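Local coordinates for nucleosome assembly protein (Plasmodium falciparum, PDB 5X7V) that probably acts as a nuclear-associated histone chaperone in nucleosome assembly, this piece covering most of its NAP-family region, at residues A[77-82]-A[93-98]; A[89-94]-A[169-174]. All blocks are in the same frame, centred on the assembly; numbering follows the deposited sequence.

Contact 1 (A[77-82]-A[93-98]); sequences VKLDLK and ITFIFG
Ile96 and Lys78 are bonded through their backbones in an antiparallel beta hairpin, strands 77-82 and 93-97 running side by side at 168° in the sheet of the NAP-family domain. The amide N of Ile96 gives an almost straight bond to Lys78 O (2.8 Å, 173° at the hydrogen). On the other side of this pair the ladder is distorted: Ile96 O accepts from both Val77 N at 3.0 Å and Lys78 N at 3.2 Å, a classic beta bulge with two residues of the first strand facing one of the second. Farther along, Asp80 and Thr94 exchange two backbone bonds in a regular hydrogen-bonded pair, with Asp80 N and Thr94 O 3.0 Å apart.

On the face carrying Lys78, Asp80, Thr94 and Ile96, the lysine CB rests on the Ile96 CB at 3.8 Å and the two side chains rise from the sheet together. The lysine chain then bends away from Ile96, and NZ makes a salt bridge with Asp80 OD1 (2.9 Å), coming from above the carboxylate plane. Asp42 of the long helix 2-45 places a second acidic group near Asp80, so this lysine would be expected to offset part of the crowded negative charge.

The other face is apolar. Leu79 and Leu81, in non-hydrogen-bonded pairs with Phe95 and Ile93, put their branches against the second strand, and Trp181 together with Ile176 and Arg177 of helix 172-180 covers parts of this layer. Leu79 CG, anti to its backbone N (chi1 -162°), sits over one face of the Phe95 ring toward the rim. The CD2 branch of Leu79 leans on Ile93 CG2, whereas Leu81 CD1 meets Ile93 CG1 at 3.6 Å.

Contact 2 (A[89-94]-A[169-174]); sequences GSYKIT and KPDVGE
Tyr91 reaches from the start of its strand to the first turn of helix 172-180, where Gly173 and Glu174 receive it; these three residues supply most of the buried surface. The ring is carried toward the helix with CG between the backbone N and the carbonyl carbon (chi1 67°), and its hydroxyl meets the helix backbone: OH stands 3.5 Å from Gly173 C. Gly173, with no side chain, presents bare backbone to the phenol. CE2 of the same ring passes Gly173 CA at 4.0 Å.

Glu174 comes to the ring by a detour. Its CB leaves the helix away from the strand, but the chain folds at chi2 (-55°), which turns CD back, and OE2 ends near the hydroxyl end of the ring, 3.1 Å from Tyr91 OH. Ring and carboxylate planes stand 63° apart, and the two side chains cross at a slant. The other carboxylate oxygen, OE1, has a long, weak ion pair with Arg177.

The helix start is defined by Asp171 at the N-cap, whose OD1 accepts a weak bond from Glu174 N at 3.3 Å. That oxygen is 4.1 Å from Tyr91 OH, so the capping group lies beside the tyrosine's hydroxyl end.

Two residues after Tyr91, Ile93 extends the contact along the strand, its CD1 packing on Gly173 CA at 3.7 Å. Helix 172-180 thus lies over one face of the antiparallel sheet: Arg177 also touches Tyr91, Ile176 touches Ile93, Phe116 of strand 109-116 adjoins Glu174, and Leu81 of strand 76-82 flanks the tyrosine.

Overall arrangement
The centres of the two contacts lie about 12 Å apart, and both use strand 91-97. Contact 1 joins this strand to the neighbouring strand 76-82, outermost in the sheet within this chain and close in sequence, whereas contact 2 brings it against helix 172-180, from much later in the chain. Ile93 and Thr94 belong to both, and the strand pairing runs on between them through a probable hydrogen bond from Lys82 N to Lys92 O. Together they describe the sheet-and-helix body of the NAP-family domain: one contact builds within the sheet and the other layers a helix on it. The long helix 2-45 precedes both in the chain.

Contact 1 (A[77-82]-A[93-98])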
ATOM      1  N   VAL A  77     -19.475  13.646  15.581  1.00 56.88           N
ATOM      2  CA  VAL A  77     -20.069  12.508  16.254  1.00 51.52           C
ATOM      3  C   VAL A  77     -19.804  11.232  15.447  1.00 51.72           C
ATOM      4  O   VAL A  77     -19.852  10.136  16.002  1.00 52.81           O
ATOM      5  CB  VAL A  77     -21.614  12.679  16.468  1.00 51.21           C
ATOM      6  CG1 VAL A  77     -21.939  13.906  17.261  1.00 50.28           C
ATOM      7  CG2 VAL A  77     -22.345  12.730  15.161  1.00 53.95           C
ATOM      8  N   LYS A  78     -19.516  11.370  14.152  1.00 49.82           N
ATOM      9  CA  LYS A  78     -19.438  10.207  13.260  1.00 51.61           C
ATOM     10  C   LYS A  78     -18.563  10.424  12.034  1.00 53.03           C
ATOM     11  O   LYS A  78     -18.714  11.420  11.308  1.00 51.50           O
ATOM     12  CB  LYS A  78     -20.840   9.812  12.790  1.00 51.85           C
ATOM     13  CG  LYS A  78     -21.019   8.347  12.458  1.00 51.44           C
ATOM     14  CD  LYS A  78     -22.397   7.866  12.893  1.00 52.03           C
ATOM     15  CE  LYS A  78     -22.688   6.491  12.367  1.00 52.13           C
ATOM     16  NZ  LYS A  78     -22.309   6.439  10.963  1.00 51.01           N
ATOM     17  N   LEU A  79     -17.671   9.470  11.791  1.00 49.82           N
ATOM     18  CA  LEU A  79     -16.810   9.496  10.618  1.00 52.87           C
ATOM     19  C   LEU A  79     -16.925   8.149   9.941  1.00 52.21           C
ATOM     20  O   LEU A  79     -16.811   7.122  10.606  1.00 55.51           O
ATOM     21  CB  LEU A  79     -15.361   9.784  11.016  1.00 52.48           C
ATOM     22  CG  LEU A  79     -14.302  10.263  10.023  1.00 51.27           C
ATOM     23  CD1 LEU A  79     -13.095  10.697  10.827  1.00 49.82           C
ATOM     24  CD2 LEU A  79     -13.919   9.176   9.043  1.00 49.82           C
ATOM     25  N   ASP A  80     -17.164   8.123   8.636  1.00 52.20           N
ATOM     26  CA  ASP A  80     -17.263   6.823   7.981  1.00 52.05           C
ATOM     27  C   ASP A  80     -16.587   6.734   6.658  1.00 52.70           C
ATOM     28  O   ASP A  80     -16.708   7.603   5.810  1.00 53.69           O
ATOM     29  CB  ASP A  80     -18.713   6.400   7.824  1.00 51.99           C
ATOM     30  CG  ASP A  80     -19.269   5.860   9.116  1.00 58.05           C
ATOM     31  OD1 ASP A  80     -19.604   6.699   9.981  1.00 56.22           O
ATOM     32  OD2 ASP A  80     -19.309   4.615   9.303  1.00 58.38           O
ATOM     33  N   LEU A  81     -15.857   5.645   6.505  1.00 52.40           N
ATOM     34  CA  LEU A  81     -15.231   5.308   5.259  1.00 52.62           C
ATOM     35  C   LEU A  81     -16.138   4.306   4.585  1.00 52.22           C
ATOM     36  O   LEU A  81     -16.546   3.327   5.205  1.00 51.40           O
ATOM     37  CB  LEU A  81     -13.840   4.741   5.501  1.00 53.07           C
ATOM     38  CG  LEU A  81     -13.043   4.356   4.275  1.00 62.96           C
ATOM     39  CD1 LEU A  81     -12.826   5.577   3.426  1.00 74.53           C
ATOM     40  CD2 LEU A  81     -11.743   3.816   4.752  1.00 74.53           C
ATOM     41  N   LYS A  82     -16.537   4.626   3.357  1.00 58.64           N
ATOM     42  CA  LYS A  82     -17.084   3.640   2.425  1.00 55.47           C
ATOM     43  C   LYS A  82     -15.979   3.363   1.424  1.00 54.47           C
ATOM     44  O   LYS A  82     -15.723   4.139   0.492  1.00 52.70           O
ATOM     45  CB  LYS A  82     -18.362   4.111   1.729  1.00 52.08           C
ATOM     46  CG  LYS A  82     -19.567   4.213   2.652  1.00 62.36           C
ATOM     47  CD  LYS A  82     -20.032   2.863   3.209  1.00 65.98           C
ATOM     48  CE  LYS A  82     -20.913   3.040   4.473  1.00 67.86           C
ATOM     49  NZ  LYS A  82     -21.113   1.762   5.275  1.00 61.12           N
ATOM     50  N   ILE A  93     -15.829   9.477   2.088  1.00 54.18           N
ATOM     51  CA  ILE A  93     -15.748   9.715   3.522  1.00 49.82           C
ATOM     52  C   ILE A  93     -16.804  10.731   3.953  1.00 53.55           C
ATOM     53  O   ILE A  93     -17.027  11.735   3.280  1.00 53.06           O
ATOM     54  CB  ILE A  93     -14.360  10.192   3.935  1.00 54.16           C
ATOM     55  CG1 ILE A  93     -13.317   9.118   3.655  1.00 53.53           C
ATOM     56  CG2 ILE A  93     -14.322  10.496   5.391  1.00 55.48           C
ATOM     57  CD1 ILE A  93     -11.918   9.577   3.947  1.00 49.82           C
ATOM     58  N   THR A  94     -17.448  10.447   5.081  1.00 53.14           N
ATOM     59  CA  THR A  94     -18.631  11.159   5.529  1.00 53.34           C
ATOM     60  C   THR A  94     -18.458  11.637   6.979  1.00 52.76           C
ATOM     61  O   THR A  94     -18.270  10.839   7.891  1.00 49.82           O
ATOM     62  CB  THR A  94     -19.884  10.247   5.387  1.00 55.14           C
ATOM     63  OG1 THR A  94     -20.047   9.862   4.017  1.00 53.25           O
ATOM     64  CG2 THR A  94     -21.152  10.932   5.874  1.00 55.93           C
ATOM     65  N   PHE A  95     -18.509  12.952   7.172  1.00 52.11           N
ATOM     66  CA  PHE A  95     -18.419  13.568   8.503  1.00 53.30           C
ATOM     67  C   PHE A  95     -19.809  13.972   8.985  1.00 53.88           C
ATOM     68  O   PHE A  95     -20.482  14.749   8.327  1.00 51.90           O
ATOM     69  CB  PHE A  95     -17.510  14.807   8.487  1.00 53.59           C
ATOM     70  CG  PHE A  95     -16.049  14.502   8.272  1.00 52.73           C
ATOM     71  CD1 PHE A  95     -15.635  13.638   7.276  1.00 52.48           C
ATOM     72  CD2 PHE A  95     -15.082  15.122   9.041  1.00 55.15           C
ATOM     73  CE1 PHE A  95     -14.307  13.383   7.085  1.00 52.10           C
ATOM     74  CE2 PHE A  95     -13.743  14.859   8.844  1.00 52.06           C
ATOM     75  CZ  PHE A  95     -13.361  13.988   7.870  1.00 51.57           C
ATOM     76  N   ILE A  96     -20.252  13.438  10.116  1.00 51.95           N
ATOM     77  CA  ILE A  96     -21.547  13.854  10.640  1.00 54.17           C
ATOM     78  C   ILE A  96     -21.346  14.612  11.949  1.00 53.27           C
ATOM     79  O   ILE A  96     -20.740  14.094  12.887  1.00 52.93           O
ATOM     80  CB  ILE A  96     -22.519  12.662  10.866  1.00 54.41           C
ATOM     81  CG1 ILE A  96     -22.473  11.687   9.684  1.00 51.59           C
ATOM     82  CG2 ILE A  96     -23.927  13.168  11.037  1.00 51.11           C
ATOM     83  CD1 ILE A  96     -23.410  10.548   9.807  1.00 49.82           C
ATOM     84  N   PHE A  97     -21.843  15.847  12.002  1.00 51.88           N
ATOM     85  CA  PHE A  97     -21.641  16.693  13.164  1.00 51.75           C
ATOM     86  C   PHE A  97     -22.892  16.850  14.007  1.00 49.82           C
ATOM     87  O   PHE A  97     -23.969  17.053  13.478  1.00 52.05           O
ATOM     88  CB  PHE A  97     -21.158  18.065  12.729  1.00 49.82           C
ATOM     89  CG  PHE A  97     -19.749  18.081  12.221  1.00 53.85           C
ATOM     90  CD1 PHE A  97     -19.478  17.875  10.881  1.00 54.14           C
ATOM     91  CD2 PHE A  97     -18.689  18.313  13.086  1.00 49.82           C
ATOM     92  CE1 PHE A  97     -18.166  17.899  10.413  1.00 52.83           C
ATOM     93  CE2 PHE A  97     -17.387  18.334  12.623  1.00 51.72           C
ATOM     94  CZ  PHE A  97     -17.121  18.129  11.287  1.00 52.09           C
ATOM     95  N   GLY A  98     -22.739  16.744  15.326  1.00 52.46           N
ATOM     96  CA  GLY A  98     -23.809  17.034  16.257  1.00 49.82           C
ATOM     97  C   GLY A  98     -24.339  18.448  16.104  1.00 51.06           C
ATOM     98  O   GLY A  98     -23.694  19.317  15.513  1.00 49.82           O
TER

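Contact 2 (A[89-94]-A[169-174])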
ATOM      1  N   GLY A  89      -9.671   1.758  -6.368  1.00 67.68           N
ATOM      2  CA  GLY A  89      -9.262   2.547  -5.223  1.00 55.03           C
ATOM      3  C   GLY A  89     -10.227   3.677  -4.978  1.00 53.20           C
ATOM      4  O   GLY A  89      -9.822   4.766  -4.667  1.00 56.14           O
ATOM      5  N   SER A  90     -11.514   3.433  -5.132  1.00 55.19           N
ATOM      6  CA  SER A  90     -12.472   4.510  -4.943  1.00 62.98           C
ATOM      7  C   SER A  90     -13.015   4.501  -3.522  1.00 66.57           C
ATOM      8  O   SER A  90     -13.124   3.427  -2.923  1.00 71.50           O
ATOM      9  CB  SER A  90     -13.623   4.399  -5.948  1.00 66.43           C
ATOM     10  OG  SER A  90     -13.221   4.755  -7.251  1.00 59.67           O
ATOM     11  N   TYR A  91     -13.354   5.685  -2.993  1.00 61.21           N
ATOM     12  CA  TYR A  91     -13.949   5.799  -1.655  1.00 55.50           C
ATOM     13  C   TYR A  91     -14.712   7.102  -1.364  1.00 55.30           C
ATOM     14  O   TYR A  91     -14.552   8.122  -2.042  1.00 53.23           O
ATOM     15  CB  TYR A  91     -12.874   5.643  -0.606  1.00 53.56           C
ATOM     16  CG  TYR A  91     -11.869   6.774  -0.591  1.00 63.23           C
ATOM     17  CD1 TYR A  91     -10.832   6.825  -1.510  1.00 63.56           C
ATOM     18  CD2 TYR A  91     -11.938   7.776   0.368  1.00 55.65           C
ATOM     19  CE1 TYR A  91      -9.899   7.846  -1.480  1.00 54.68           C
ATOM     20  CE2 TYR A  91     -11.009   8.798   0.404  1.00 57.21           C
ATOM     21  CZ  TYR A  91      -9.991   8.827  -0.524  1.00 58.62           C
ATOM     22  OH  TYR A  91      -9.068   9.850  -0.482  1.00 59.42           O
ATOM     23  N   LYS A  92     -15.516   7.044  -0.309  1.00 57.60           N
ATOM     24  CA  LYS A  92     -16.376   8.140   0.107  1.00 53.98           C
ATOM     25  C   LYS A  92     -16.286   8.316   1.633  1.00 55.55           C
ATOM     26  O   LYS A  92     -16.620   7.404   2.397  1.00 54.00           O
ATOM     27  CB  LYS A  92     -17.815   7.860  -0.322  1.00 52.80           C
ATOM     28  CG  LYS A  92     -18.709   9.068  -0.342  1.00 52.93           C
ATOM     29  CD  LYS A  92     -20.099   8.737   0.166  1.00 55.73           C
ATOM     30  CE  LYS A  92     -20.795   7.697  -0.688  1.00 66.31           C
ATOM     31  NZ  LYS A  92     -21.366   8.297  -1.960  1.00 78.75           N
ATOM     32  N   ILE A  93     -15.829   9.477   2.088  1.00 54.18           N
ATOM     33  CA  ILE A  93     -15.748   9.715   3.522  1.00 49.82           C
ATOM     34  C   ILE A  93     -16.804  10.731   3.953  1.00 53.55           C
ATOM     35  O   ILE A  93     -17.027  11.735   3.280  1.00 53.06           O
ATOM     36  CB  ILE A  93     -14.360  10.192   3.935  1.00 54.16           C
ATOM     37  CG1 ILE A  93     -13.317   9.118   3.655  1.00 53.53           C
ATOM     38  CG2 ILE A  93     -14.322  10.496   5.391  1.00 55.48           C
ATOM     39  CD1 ILE A  93     -11.918   9.577   3.947  1.00 49.82           C
ATOM     40  N   THR A  94     -17.448  10.447   5.081  1.00 53.14           N
ATOM     41  CA  THR A  94     -18.631  11.159   5.529  1.00 53.34           C
ATOM     42  C   THR A  94     -18.458  11.637   6.979  1.00 52.76           C
ATOM     43  O   THR A  94     -18.270  10.839   7.891  1.00 49.82           O
ATOM     44  CB  THR A  94     -19.884  10.247   5.387  1.00 55.14           C
ATOM     45  OG1 THR A  94     -20.047   9.862   4.017  1.00 53.25           O
ATOM     46  CG2 THR A  94     -21.152  10.932   5.874  1.00 55.93           C
ATOM     47  N   LYS A 169      -0.405  19.777   0.613  1.00 72.26           N
ATOM     48  CA  LYS A 169      -1.408  19.874   1.666  1.00 74.98           C
ATOM     49  C   LYS A 169      -2.046  18.504   1.893  1.00 61.56           C
ATOM     50  O   LYS A 169      -2.680  17.960   0.983  1.00 56.68           O
ATOM     51  CB  LYS A 169      -2.464  20.924   1.300  1.00 76.90           C
ATOM     52  CG  LYS A 169      -3.495  21.231   2.372  1.00 69.97           C
ATOM     53  CD  LYS A 169      -4.711  21.873   1.724  1.00 85.84           C
ATOM     54  CE  LYS A 169      -4.266  23.080   0.906  1.00104.84           C
ATOM     55  NZ  LYS A 169      -5.390  23.871   0.339  1.00117.59           N
ATOM     56  N   PRO A 170      -1.880  17.960   3.118  1.00 60.91           N
ATOM     57  CA  PRO A 170      -2.197  16.593   3.552  1.00 63.02           C
ATOM     58  C   PRO A 170      -3.519  16.018   3.039  1.00 56.04           C
ATOM     59  O   PRO A 170      -4.590  16.571   3.264  1.00 54.11           O
ATOM     60  CB  PRO A 170      -2.233  16.722   5.076  1.00 56.18           C
ATOM     61  CG  PRO A 170      -1.253  17.773   5.366  1.00 56.80           C
ATOM     62  CD  PRO A 170      -1.375  18.769   4.244  1.00 63.50           C
ATOM     63  N   ASP A 171      -3.413  14.893   2.344  1.00 58.29           N
ATOM     64  CA  ASP A 171      -4.572  14.121   1.926  1.00 59.13           C
ATOM     65  C   ASP A 171      -5.256  13.443   3.125  1.00 55.54           C
ATOM     66  O   ASP A 171      -4.920  12.306   3.485  1.00 53.55           O
ATOM     67  CB  ASP A 171      -4.146  13.076   0.902  1.00 61.31           C
ATOM     68  CG  ASP A 171      -5.283  12.646   0.012  1.00 66.95           C
ATOM     69  OD1 ASP A 171      -6.454  12.818   0.429  1.00 61.74           O
ATOM     70  OD2 ASP A 171      -4.999  12.153  -1.108  1.00 72.99           O
ATOM     71  N   VAL A 172      -6.200  14.160   3.738  1.00 57.12           N
ATOM     72  CA  VAL A 172      -6.919  13.688   4.928  1.00 57.94           C
ATOM     73  C   VAL A 172      -7.695  12.432   4.578  1.00 54.10           C
ATOM     74  O   VAL A 172      -7.815  11.515   5.387  1.00 54.10           O
ATOM     75  CB  VAL A 172      -7.884  14.765   5.502  1.00 54.10           C
ATOM     76  CG1 VAL A 172      -8.666  14.216   6.680  1.00 69.97           C
ATOM     77  CG2 VAL A 172      -7.114  15.994   5.920  1.00 69.97           C
ATOM     78  N   GLY A 173      -8.188  12.394   3.346  1.00 53.86           N
ATOM     79  CA  GLY A 173      -8.811  11.203   2.802  1.00 54.91           C
ATOM     80  C   GLY A 173      -7.918   9.983   2.825  1.00 55.06           C
ATOM     81  O   GLY A 173      -8.302   8.944   3.351  1.00 57.55           O
ATOM     82  N   GLU A 174      -6.715  10.109   2.276  1.00 55.35           N
ATOM     83  CA  GLU A 174      -5.840   8.958   2.132  1.00 60.15           C
ATOM     84  C   GLU A 174      -5.282   8.518   3.452  1.00 58.25           C
ATOM     85  O   GLU A 174      -5.170   7.331   3.695  1.00 58.72           O
ATOM     86  CB  GLU A 174      -4.701   9.252   1.171  1.00 57.95           C
ATOM     87  CG  GLU A 174      -5.102   9.101  -0.278  1.00 67.88           C
ATOM     88  CD  GLU A 174      -5.694   7.738  -0.598  1.00 62.94           C
ATOM     89  OE1 GLU A 174      -4.955   6.739  -0.461  1.00 63.82           O
ATOM     90  OE2 GLU A 174      -6.887   7.672  -0.981  1.00 54.42           O
TER